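Local coordinates for protein beta-glucuronidase (uncultured Clostridium sp., PDB 6U7J) that probably hydrolyses beta-glucuronide conjugates, as a gut microbial glycosyl hydrolase family 2 beta-glucuronidase linked to the reactivation of estrogens, at residues 14-19 / 270-276; 83-89 / 189-193; 263-267 / 278-282. All coordinates share one frame; numbering follows the deposited sequence.

In the fold
Near the N terminus, the loop 14-19 leads into strand 20-32 of the sugar-binding domain. Contact 1 brings this loop against the turn 270-276 of the following immunoglobulin-like domain, closing a loop of about 250 residues. Within that span lies contact 2, wholly in the sugar-binding domain, where residues 83-89 meet strand 188-193; the two touch where Arg-19 packs against Cys-192 and Thr-193. Contact 3 is local, pairing the far ends of the hairpin whose turn serves contact 1, and its segments alternate with those of contact 1 along the chain. Contacts 1 and 2 both reach the second subunit, whereas no other chain touches the segments of contact 3.

Contact 1. Residues 14-19 / 270-276; sequences VDNEAR and YFGQDHY
Arg-19 grips Asp-274 side-on in a bidentate salt bridge, with NE on OD1 at 2.9 Å and NH2 on OD2 at 2.8 Å. The guanidinium and carboxylate lie nearly coplanar, 6° apart, and each oxygen offers its syn lone pair. This ties the N-terminal loop to the beta hairpin of strands 265-271 and 274-280, which closes through a type II' turn from Phe-271 to Asp-274. An extended arginine chain spans the gap between loop and hairpin. Ile-198 N donates to Asp-274 OD2 and Ile-198 O accepts from Arg-19 NH2, so each charged group has a second partner.

A His-carboxylate hydrogen bond joins His-275 ND1 to Glu-17 OE1, nearly straight, 2.9 Å long and in the ring plane. Bending at chi2 (-82°) turns the glutamate back toward the histidine, whose NE2 binds Asp-268; carboxylates at both nitrogens would probably favour a protonated ring.

Asn-16 suits the bend of the loop because its OD1 accepts from Ala-18 N, an Asx turn, and also from Arg-19 N, which extends it to an Asx motif, while ND2 reaches His-275 O from above the carbonyl plane at 3.0 Å. Ala-18, with only a methyl, brings CB to 3.3 Å from Gln-273 O. Farther out, Tyr-276 puts CD2 over one guanidinium face of Arg-19, and Val-14 CG1 rests 3.6 Å from Tyr-276 CE2.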
loop_
_atom_site.group_PDB
_atom_site.type_symbol
_atom_site.label_atom_id
_atom_site.label_comp_id
_atom_site.label_asym_id
_atom_site.label_seq_id
_atom_site.Cartn_x
_atom_site.Cartn_y
_atom_site.Cartn_z
ATOM N N VAL B 14 -21.306 -33.216 -23.236
ATOM C CA VAL B 14 -20.245 -33.325 -24.227
ATOM C C VAL B 14 -20.762 -32.930 -25.603
ATOM O O VAL B 14 -21.966 -32.934 -25.869
ATOM C CB VAL B 14 -19.656 -34.749 -24.273
ATOM C CG1 VAL B 14 -19.199 -35.188 -22.873
ATOM C CG2 VAL B 14 -20.677 -35.724 -24.857
ATOM N N ASP B 15 -19.822 -32.582 -26.483
ATOM C CA ASP B 15 -20.079 -32.396 -27.910
ATOM C C ASP B 15 -19.432 -33.529 -28.691
ATOM O O ASP B 15 -18.238 -33.795 -28.519
ATOM C CB ASP B 15 -19.508 -31.075 -28.429
ATOM C CG ASP B 15 -20.323 -29.871 -28.007
ATOM O OD1 ASP B 15 -19.744 -28.984 -27.340
ATOM O OD2 ASP B 15 -21.531 -29.809 -28.337
ATOM N N ASN B 16 -20.207 -34.170 -29.574
ATOM C CA ASN B 16 -19.641 -35.135 -30.517
ATOM C C ASN B 16 -20.534 -35.213 -31.757
ATOM O O ASN B 16 -21.228 -34.251 -32.081
ATOM C CB ASN B 16 -19.457 -36.512 -29.851
ATOM C CG ASN B 16 -20.726 -37.027 -29.187
ATOM O OD1 ASN B 16 -21.818 -36.945 -29.750
ATOM N ND2 ASN B 16 -20.584 -37.579 -27.989
ATOM N N GLU B 17 -20.527 -36.347 -32.465
ATOM C CA GLU B 17 -21.390 -36.475 -33.642
ATOM C C GLU B 17 -22.863 -36.602 -33.271
ATOM O O GLU B 17 -23.724 -36.389 -34.135
ATOM C CB GLU B 17 -20.965 -37.687 -34.475
ATOM C CG GLU B 17 -21.531 -38.997 -33.965
ATOM C CD GLU B 17 -20.732 -39.581 -32.819
ATOM O OE1 GLU B 17 -19.849 -38.867 -32.264
ATOM O OE2 GLU B 17 -20.985 -40.768 -32.480
ATOM N N ALA B 18 -23.163 -36.930 -32.014
ATOM C CA ALA B 18 -24.503 -37.265 -31.541
ATOM C C ALA B 18 -25.102 -36.238 -30.598
ATOM O O ALA B 18 -26.310 -36.010 -30.642
ATOM C CB ALA B 18 -24.486 -38.620 -30.825
ATOM N N ARG B 19 -24.298 -35.636 -29.724
ATOM C CA ARG B 19 -24.776 -34.685 -28.731
ATOM C C ARG B 19 -24.160 -33.318 -28.994
ATOM O O ARG B 19 -23.048 -33.210 -29.530
ATOM C CB ARG B 19 -24.434 -35.136 -27.305
ATOM C CG ARG B 19 -24.911 -36.524 -26.910
ATOM C CD ARG B 19 -24.435 -36.889 -25.512
ATOM N NE ARG B 19 -25.011 -38.139 -25.006
ATOM C CZ ARG B 19 -25.278 -38.365 -23.723
ATOM N NH1 ARG B 19 -25.032 -37.424 -22.811
ATOM N NH2 ARG B 19 -25.786 -39.526 -23.341
ATOM N N TYR B 270 -20.797 -46.414 -27.435
ATOM C CA TYR B 270 -21.747 -46.228 -28.523
ATOM C C TYR B 270 -23.027 -46.996 -28.213
ATOM O O TYR B 270 -22.986 -48.199 -27.938
ATOM C CB TYR B 270 -21.154 -46.689 -29.855
ATOM C CG TYR B 270 -20.003 -45.832 -30.345
ATOM C CD1 TYR B 270 -18.706 -46.043 -29.888
ATOM C CD2 TYR B 270 -20.217 -44.818 -31.272
ATOM C CE1 TYR B 270 -17.651 -45.254 -30.336
ATOM C CE2 TYR B 270 -19.181 -44.040 -31.726
ATOM C CZ TYR B 270 -17.902 -44.260 -31.259
ATOM O OH TYR B 270 -16.874 -43.470 -31.725
ATOM N N PHE B 271 -24.160 -46.300 -28.261
ATOM C CA PHE B 271 -25.449 -46.871 -27.872
ATOM C C PHE B 271 -26.491 -46.327 -28.845
ATOM O O PHE B 271 -26.942 -45.183 -28.709
ATOM C CB PHE B 271 -25.788 -46.537 -26.420
ATOM C CG PHE B 271 -27.146 -47.018 -25.972
ATOM C CD1 PHE B 271 -27.376 -48.365 -25.719
ATOM C CD2 PHE B 271 -28.191 -46.118 -25.791
ATOM C CE1 PHE B 271 -28.629 -48.812 -25.291
ATOM C CE2 PHE B 271 -29.446 -46.552 -25.367
ATOM C CZ PHE B 271 -29.668 -47.906 -25.124
ATOM N N GLY B 272 -26.850 -47.140 -29.832
ATOM C CA GLY B 272 -27.830 -46.729 -30.822
ATOM C C GLY B 272 -27.330 -45.560 -31.648
ATOM O O GLY B 272 -26.324 -45.649 -32.354
ATOM N N GLN B 273 -28.039 -44.444 -31.573
ATOM C CA GLN B 273 -27.552 -43.207 -32.160
ATOM C C GLN B 273 -26.669 -42.412 -31.202
ATOM O O GLN B 273 -25.990 -41.483 -31.647
ATOM C CB GLN B 273 -28.730 -42.344 -32.619
ATOM C CG GLN B 273 -29.517 -42.934 -33.800
ATOM C CD GLN B 273 -28.676 -43.013 -35.064
ATOM O OE1 GLN B 273 -28.367 -41.992 -35.689
ATOM N NE2 GLN B 273 -28.279 -44.229 -35.437
ATOM N N ASP B 274 -26.648 -42.765 -29.916
ATOM C CA ASP B 274 -25.934 -42.006 -28.897
ATOM C C ASP B 274 -24.442 -42.340 -28.875
ATOM O O ASP B 274 -23.992 -43.361 -29.398
ATOM C CB ASP B 274 -26.530 -42.272 -27.511
ATOM C CG ASP B 274 -26.139 -41.205 -26.498
ATOM O OD1 ASP B 274 -25.552 -40.189 -26.937
ATOM O OD2 ASP B 274 -26.414 -41.376 -25.283
ATOM N N HIS B 275 -23.678 -41.465 -28.227
ATOM C CA HIS B 275 -22.238 -41.627 -28.066
ATOM C C HIS B 275 -21.814 -40.819 -26.841
ATOM O O HIS B 275 -22.295 -39.697 -26.637
ATOM C CB HIS B 275 -21.493 -41.169 -29.335
ATOM C CG HIS B 275 -20.000 -41.283 -29.257
ATOM N ND1 HIS B 275 -19.159 -40.547 -30.067
ATOM C CD2 HIS B 275 -19.196 -42.049 -28.480
ATOM C CE1 HIS B 275 -17.902 -40.861 -29.795
ATOM N NE2 HIS B 275 -17.896 -41.762 -28.830
ATOM N N TYR B 276 -20.950 -41.404 -26.009
ATOM C CA TYR B 276 -20.416 -40.713 -24.839
ATOM C C TYR B 276 -19.014 -41.223 -24.547
ATOM O O TYR B 276 -18.785 -42.434 -24.555
ATOM C CB TYR B 276 -21.282 -40.903 -23.586
ATOM C CG TYR B 276 -20.961 -39.869 -22.512
ATOM C CD1 TYR B 276 -19.898 -40.056 -21.630
ATOM C CD2 TYR B 276 -21.697 -38.684 -22.410
ATOM C CE1 TYR B 276 -19.584 -39.103 -20.653
ATOM C CE2 TYR B 276 -21.386 -37.718 -21.437
ATOM C CZ TYR B 276 -20.334 -37.941 -20.564
ATOM O OH TYR B 276 -20.022 -37.013 -19.600
#

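Contact 2. Residues 83-89 / 189-193; sequences FAVPRLW and RLYCT
Trp-89 and Cys-192 meet in a sulfur-aromatic contact in a buried, largely apolar interface of the sugar-binding domain. It joins the end of strand 76-85 and the short 3-10 segment 87-89 after it, which carries the indole, to strand 188-193, which carries the cysteine, in the jelly-roll-type beta sandwich expected of this family 2 domain. Strands 83-85 and 189-193 run nearly parallel, 8° apart, but their axes stay 9.6 Å from each other. No hydrogen bond joins them, and facing side chains fill the interval.

Cys-192 SG sits over the five-membered ring of Trp-89, 3.8 Å from its centroid and 17° off the normal. Its CB covers the six-membered ring in a CH-pi contact at 3.9 Å, so one small residue spans both rings of the indole. With SG between the backbone N and the carbonyl carbon (chi1 68°), the CB-SG bond runs along the indole face. Pro-86 CD takes the opposite face, offset toward the rim, which leaves the indole sandwiched between a proline and a cysteine.

At the ring edge Leu-190 O lies in plane, 3.7 Å from CH2. The same leucine sends CD2 to Trp-89 CZ3 at 3.8 Å and to Phe-83 CE2, also at 3.8 Å, with Val-85 CG2 more loosely beside it. Leucine is long enough to place CD2 between the two aromatics, with CG also against Trp-89 CZ3. Leu-94 and Leu-96 of strand 93-98 and Leu-24 of strand 20-32 continue the apolar core around them.

The one polar atom of the indole is provided for, since NE1 donates to Gln-20 OE1 of the same chain. With no hydrogen bond across the segments, cohesion probably comes mainly from dispersion, with the polarisable sulfur over the electron-rich indole.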
loop_
_atom_site.group_PDB
_atom_site.type_symbol
_atom_site.label_atom_id
_atom_site.label_comp_id
_atom_site.label_asym_id
_atom_site.label_seq_id
_atom_site.Cartn_x
_atom_site.Cartn_y
_atom_site.Cartn_z
ATOM N N PHE B 83 -33.430 -17.635 -25.385
ATOM C CA PHE B 83 -32.613 -18.613 -26.093
ATOM C C PHE B 83 -33.412 -19.237 -27.229
ATOM O O PHE B 83 -34.642 -19.171 -27.267
ATOM C CB PHE B 83 -32.044 -19.699 -25.153
ATOM C CG PHE B 83 -33.056 -20.688 -24.633
ATOM C CD1 PHE B 83 -33.730 -20.455 -23.447
ATOM C CD2 PHE B 83 -33.289 -21.891 -25.300
ATOM C CE1 PHE B 83 -34.630 -21.382 -22.952
ATOM C CE2 PHE B 83 -34.197 -22.807 -24.811
ATOM C CZ PHE B 83 -34.859 -22.558 -23.631
ATOM N N ALA B 84 -32.691 -19.838 -28.166
ATOM C CA ALA B 84 -33.284 -20.391 -29.375
ATOM C C ALA B 84 -33.067 -21.894 -29.435
ATOM O O ALA B 84 -31.981 -22.386 -29.101
ATOM C CB ALA B 84 -32.688 -19.738 -30.622
ATOM N N VAL B 85 -34.102 -22.624 -29.834
ATOM C CA VAL B 85 -33.970 -24.024 -30.230
ATOM C C VAL B 85 -33.892 -24.066 -31.752
ATOM O O VAL B 85 -34.839 -23.614 -32.419
ATOM C CB VAL B 85 -35.132 -24.894 -29.710
ATOM C CG1 VAL B 85 -34.872 -26.373 -30.042
ATOM C CG2 VAL B 85 -35.308 -24.735 -28.211
ATOM N N PRO B 86 -32.807 -24.568 -32.330
ATOM C CA PRO B 86 -32.724 -24.654 -33.787
ATOM C C PRO B 86 -33.731 -25.663 -34.344
ATOM O O PRO B 86 -34.130 -26.611 -33.660
ATOM C CB PRO B 86 -31.281 -25.123 -34.042
ATOM C CG PRO B 86 -30.584 -25.090 -32.693
ATOM C CD PRO B 86 -31.657 -25.199 -31.664
ATOM N N ARG B 87 -34.151 -25.423 -35.596
ATOM C CA ARG B 87 -34.888 -26.432 -36.345
ATOM C C ARG B 87 -34.148 -27.760 -36.341
ATOM O O ARG B 87 -34.753 -28.820 -36.152
ATOM C CB ARG B 87 -35.106 -25.976 -37.790
ATOM C CG ARG B 87 -36.344 -25.142 -38.006
ATOM C CD ARG B 87 -36.631 -24.925 -39.478
ATOM N NE ARG B 87 -35.484 -24.358 -40.167
ATOM C CZ ARG B 87 -35.432 -23.109 -40.613
ATOM N NH1 ARG B 87 -36.472 -22.294 -40.445
ATOM N NH2 ARG B 87 -34.342 -22.679 -41.235
ATOM N N LEU B 88 -32.827 -27.718 -36.511
ATOM C CA LEU B 88 -32.029 -28.933 -36.642
ATOM C C LEU B 88 -31.995 -29.793 -35.381
ATOM O O LEU B 88 -31.473 -30.909 -35.437
ATOM C CB LEU B 88 -30.620 -28.550 -37.075
ATOM C CG LEU B 88 -30.692 -27.815 -38.418
ATOM C CD1 LEU B 88 -29.362 -27.253 -38.833
ATOM C CD2 LEU B 88 -31.229 -28.756 -39.491
ATOM N N TRP B 89 -32.541 -29.328 -34.261
ATOM C CA TRP B 89 -32.680 -30.131 -33.049
ATOM C C TRP B 89 -34.073 -30.730 -32.912
ATOM O O TRP B 89 -34.396 -31.286 -31.857
ATOM C CB TRP B 89 -32.369 -29.283 -31.802
ATOM C CG TRP B 89 -30.909 -28.957 -31.587
ATOM C CD1 TRP B 89 -29.913 -29.010 -32.511
ATOM C CD2 TRP B 89 -30.294 -28.514 -30.363
ATOM N NE1 TRP B 89 -28.716 -28.630 -31.945
ATOM C CE2 TRP B 89 -28.926 -28.320 -30.629
ATOM C CE3 TRP B 89 -30.774 -28.254 -29.077
ATOM C CZ2 TRP B 89 -28.023 -27.887 -29.651
ATOM C CZ3 TRP B 89 -29.876 -27.818 -28.107
ATOM C CH2 TRP B 89 -28.516 -27.645 -28.399
ATOM N N ARG B 189 -26.294 -24.170 -19.705
ATOM C CA ARG B 189 -26.154 -24.898 -20.955
ATOM C C ARG B 189 -27.497 -25.492 -21.357
ATOM O O ARG B 189 -28.210 -26.053 -20.521
ATOM C CB ARG B 189 -25.105 -26.018 -20.839
ATOM C CG ARG B 189 -23.787 -25.589 -20.220
ATOM C CD ARG B 189 -22.636 -26.512 -20.620
ATOM N NE ARG B 189 -21.404 -26.215 -19.886
ATOM C CZ ARG B 189 -20.175 -26.234 -20.404
ATOM N NH1 ARG B 189 -19.977 -26.542 -21.684
ATOM N NH2 ARG B 189 -19.138 -25.938 -19.630
ATOM N N LEU B 190 -27.846 -25.341 -22.634
ATOM C CA LEU B 190 -28.885 -26.141 -23.273
ATOM C C LEU B 190 -28.188 -27.160 -24.168
ATOM O O LEU B 190 -27.388 -26.780 -25.027
ATOM C CB LEU B 190 -29.839 -25.272 -24.091
ATOM C CG LEU B 190 -30.976 -26.045 -24.770
ATOM C CD1 LEU B 190 -32.072 -26.394 -23.767
ATOM C CD2 LEU B 190 -31.550 -25.255 -25.929
ATOM N N TYR B 191 -28.477 -28.444 -23.966
ATOM C CA TYR B 191 -27.792 -29.470 -24.731
ATOM C C TYR B 191 -28.781 -30.523 -25.238
ATOM O O TYR B 191 -29.852 -30.713 -24.665
ATOM C CB TYR B 191 -26.670 -30.117 -23.911
ATOM C CG TYR B 191 -27.053 -31.048 -22.772
ATOM C CD1 TYR B 191 -27.262 -32.418 -22.998
ATOM C CD2 TYR B 191 -27.092 -30.594 -21.463
ATOM C CE1 TYR B 191 -27.554 -33.292 -21.956
ATOM C CE2 TYR B 191 -27.380 -31.458 -20.406
ATOM C CZ TYR B 191 -27.608 -32.813 -20.661
ATOM O OH TYR B 191 -27.898 -33.685 -19.627
ATOM N N CYS B 192 -28.406 -31.209 -26.323
ATOM C CA CYS B 192 -29.267 -32.207 -26.930
ATOM C C CYS B 192 -28.606 -33.586 -26.924
ATOM O O CYS B 192 -27.376 -33.713 -26.856
ATOM C CB CYS B 192 -29.706 -31.793 -28.373
ATOM S SG CYS B 192 -28.450 -31.755 -29.658
ATOM N N THR B 193 -29.443 -34.625 -26.902
ATOM C CA THR B 193 -29.058 -36.021 -27.068
ATOM C C THR B 193 -30.124 -36.735 -27.891
ATOM O O THR B 193 -31.248 -36.234 -28.041
ATOM C CB THR B 193 -28.891 -36.785 -25.740
ATOM O OG1 THR B 193 -30.176 -37.085 -25.179
ATOM C CG2 THR B 193 -28.018 -36.036 -24.708
#

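Contact 3. Residues 263-267 / 278-282; sequences YLYKL and LPFGI
Phe-280 presents one ring face to Tyr-265, whose CB lies 4.0 Å from the centroid in a CH-pi contact. At its edge, in the ring plane, are Leu-267 N and Leu-278 O. Chi1 of 73° sets the phenylalanine CG between its own backbone N and carbonyl carbon, and this turns the ring across the partner strand. A flat aromatic suits the site, being thin enough to lie beside the backbone pairing while offering a broad face to Tyr-265 CB. The Tyr-265 ring has Tyr-263 CE1 over one face, offset toward the rim, and also meets Ile-282, whose CD1 comes within 3.5 Å of Tyr-265 CE1.

These side chains sit on the open-end portion of an antiparallel beta hairpin. Leu-267 and Leu-278 form a hydrogen-bonded pair, linked by Leu-267 N to Leu-278 O at 2.7 Å and by Leu-278 N to Leu-267 O at 2.9 Å. In the next such pair Phe-280 N donates to Tyr-265 O at 2.8 Å, but the return bond from Tyr-265 N to Phe-280 O is weak, bent to 120°. Where pairing ends, a water bridges Tyr-263 O and Ile-282 N. Pro-279, lacking an N-H, fits the non-hydrogen-bonded position opposite Lys-266.

Tyr-265, Leu-267, Leu-278 and Phe-280 share one face of the sheet. Leu-267 and Phe-280 reach Ile-231 of the adjacent strand 227-232. Across the interior of the immunoglobulin-like sandwich, Leu-267 and Leu-278 pack on Ile-201 of strand 198-208, and Phe-280 on Val-214 of strand 211-220.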
loop_
_atom_site.group_PDB
_atom_site.type_symbol
_atom_site.label_atom_id
_atom_site.label_comp_id
_atom_site.label_asym_id
_atom_site.label_seq_id
_atom_site.Cartn_x
_atom_site.Cartn_y
_atom_site.Cartn_z
ATOM N N TYR B 263 -2.367 -39.868 -16.144
ATOM C CA TYR B 263 -2.722 -40.598 -17.357
ATOM C C TYR B 263 -4.224 -40.848 -17.334
ATOM O O TYR B 263 -4.772 -41.255 -16.304
ATOM C CB TYR B 263 -1.953 -41.926 -17.474
ATOM C CG TYR B 263 -1.996 -42.524 -18.864
ATOM C CD1 TYR B 263 -3.049 -43.346 -19.258
ATOM C CD2 TYR B 263 -0.994 -42.253 -19.788
ATOM C CE1 TYR B 263 -3.096 -43.894 -20.537
ATOM C CE2 TYR B 263 -1.031 -42.788 -21.062
ATOM C CZ TYR B 263 -2.083 -43.612 -21.431
ATOM O OH TYR B 263 -2.121 -44.142 -22.699
ATOM N N LEU B 264 -4.898 -40.604 -18.453
ATOM C CA LEU B 264 -6.347 -40.776 -18.502
ATOM C C LEU B 264 -6.722 -41.670 -19.669
ATOM O O LEU B 264 -6.465 -41.322 -20.825
ATOM C CB LEU B 264 -7.072 -39.430 -18.617
ATOM C CG LEU B 264 -6.838 -38.470 -17.446
ATOM C CD1 LEU B 264 -7.485 -37.105 -17.713
ATOM C CD2 LEU B 264 -7.353 -39.090 -16.151
ATOM N N TYR B 265 -7.329 -42.815 -19.367
ATOM C CA TYR B 265 -8.003 -43.599 -20.390
ATOM C C TYR B 265 -9.368 -42.982 -20.680
ATOM O O TYR B 265 -9.843 -42.104 -19.962
ATOM C CB TYR B 265 -8.157 -45.056 -19.949
ATOM C CG TYR B 265 -6.846 -45.794 -19.848
ATOM C CD1 TYR B 265 -6.078 -45.723 -18.690
ATOM C CD2 TYR B 265 -6.362 -46.556 -20.914
ATOM C CE1 TYR B 265 -4.865 -46.389 -18.592
ATOM C CE2 TYR B 265 -5.141 -47.223 -20.823
ATOM C CZ TYR B 265 -4.404 -47.137 -19.652
ATOM O OH TYR B 265 -3.195 -47.789 -19.529
ATOM N N LYS B 266 -10.007 -43.443 -21.750
ATOM C CA LYS B 266 -11.351 -42.991 -22.082
ATOM C C LYS B 266 -12.267 -44.197 -22.208
ATOM O O LYS B 266 -11.952 -45.142 -22.940
ATOM C CB LYS B 266 -11.368 -42.162 -23.373
ATOM C CG LYS B 266 -10.293 -41.087 -23.449
ATOM C CD LYS B 266 -9.434 -41.295 -24.687
ATOM C CE LYS B 266 -8.278 -40.311 -24.762
ATOM N NZ LYS B 266 -7.787 -39.894 -23.404
ATOM N N LEU B 267 -13.375 -44.175 -21.466
ATOM C CA LEU B 267 -14.486 -45.101 -21.674
ATOM C C LEU B 267 -15.328 -44.548 -22.818
ATOM O O LEU B 267 -16.058 -43.572 -22.649
ATOM C CB LEU B 267 -15.305 -45.267 -20.398
ATOM C CG LEU B 267 -16.192 -46.524 -20.334
ATOM C CD1 LEU B 267 -15.355 -47.798 -20.480
ATOM C CD2 LEU B 267 -17.033 -46.588 -19.054
ATOM N N LEU B 278 -16.052 -40.893 -21.650
ATOM C CA LEU B 278 -15.722 -40.501 -20.285
ATOM C C LEU B 278 -14.238 -40.709 -20.018
ATOM O O LEU B 278 -13.767 -41.857 -20.080
ATOM C CB LEU B 278 -16.554 -41.313 -19.292
ATOM C CG LEU B 278 -16.264 -41.048 -17.816
ATOM C CD1 LEU B 278 -16.894 -39.722 -17.364
ATOM C CD2 LEU B 278 -16.774 -42.191 -16.971
ATOM N N PRO B 279 -13.465 -39.659 -19.723
ATOM C CA PRO B 279 -12.096 -39.874 -19.236
ATOM C C PRO B 279 -12.120 -40.486 -17.847
ATOM O O PRO B 279 -13.051 -40.273 -17.073
ATOM C CB PRO B 279 -11.491 -38.464 -19.207
ATOM C CG PRO B 279 -12.478 -37.580 -19.981
ATOM C CD PRO B 279 -13.804 -38.229 -19.837
ATOM N N PHE B 280 -11.097 -41.279 -17.542
ATOM C CA PHE B 280 -10.957 -41.817 -16.193
ATOM C C PHE B 280 -9.502 -42.203 -15.973
ATOM O O PHE B 280 -8.699 -42.249 -16.913
ATOM C CB PHE B 280 -11.907 -42.999 -15.941
ATOM C CG PHE B 280 -11.507 -44.279 -16.638
ATOM C CD1 PHE B 280 -11.906 -44.530 -17.946
ATOM C CD2 PHE B 280 -10.754 -45.240 -15.974
ATOM C CE1 PHE B 280 -11.544 -45.713 -18.594
ATOM C CE2 PHE B 280 -10.381 -46.433 -16.620
ATOM C CZ PHE B 280 -10.777 -46.668 -17.930
ATOM N N GLY B 281 -9.162 -42.452 -14.714
ATOM C CA GLY B 281 -7.798 -42.774 -14.350
ATOM C C GLY B 281 -7.729 -44.038 -13.522
ATOM O O GLY B 281 -8.602 -44.316 -12.701
ATOM N N ILE B 282 -6.663 -44.801 -13.738
ATOM C CA ILE B 282 -6.420 -46.014 -12.966
ATOM C C ILE B 282 -5.416 -45.689 -11.874
ATOM O O ILE B 282 -4.266 -45.326 -12.163
ATOM C CB ILE B 282 -5.916 -47.165 -13.852
ATOM C CG1 ILE B 282 -6.896 -47.418 -15.006
ATOM C CG2 ILE B 282 -5.699 -48.418 -12.995
ATOM C CD1 ILE B 282 -6.358 -48.345 -16.084
HETATM O O HOH W 1 -4.806 -44.061 -15.654
#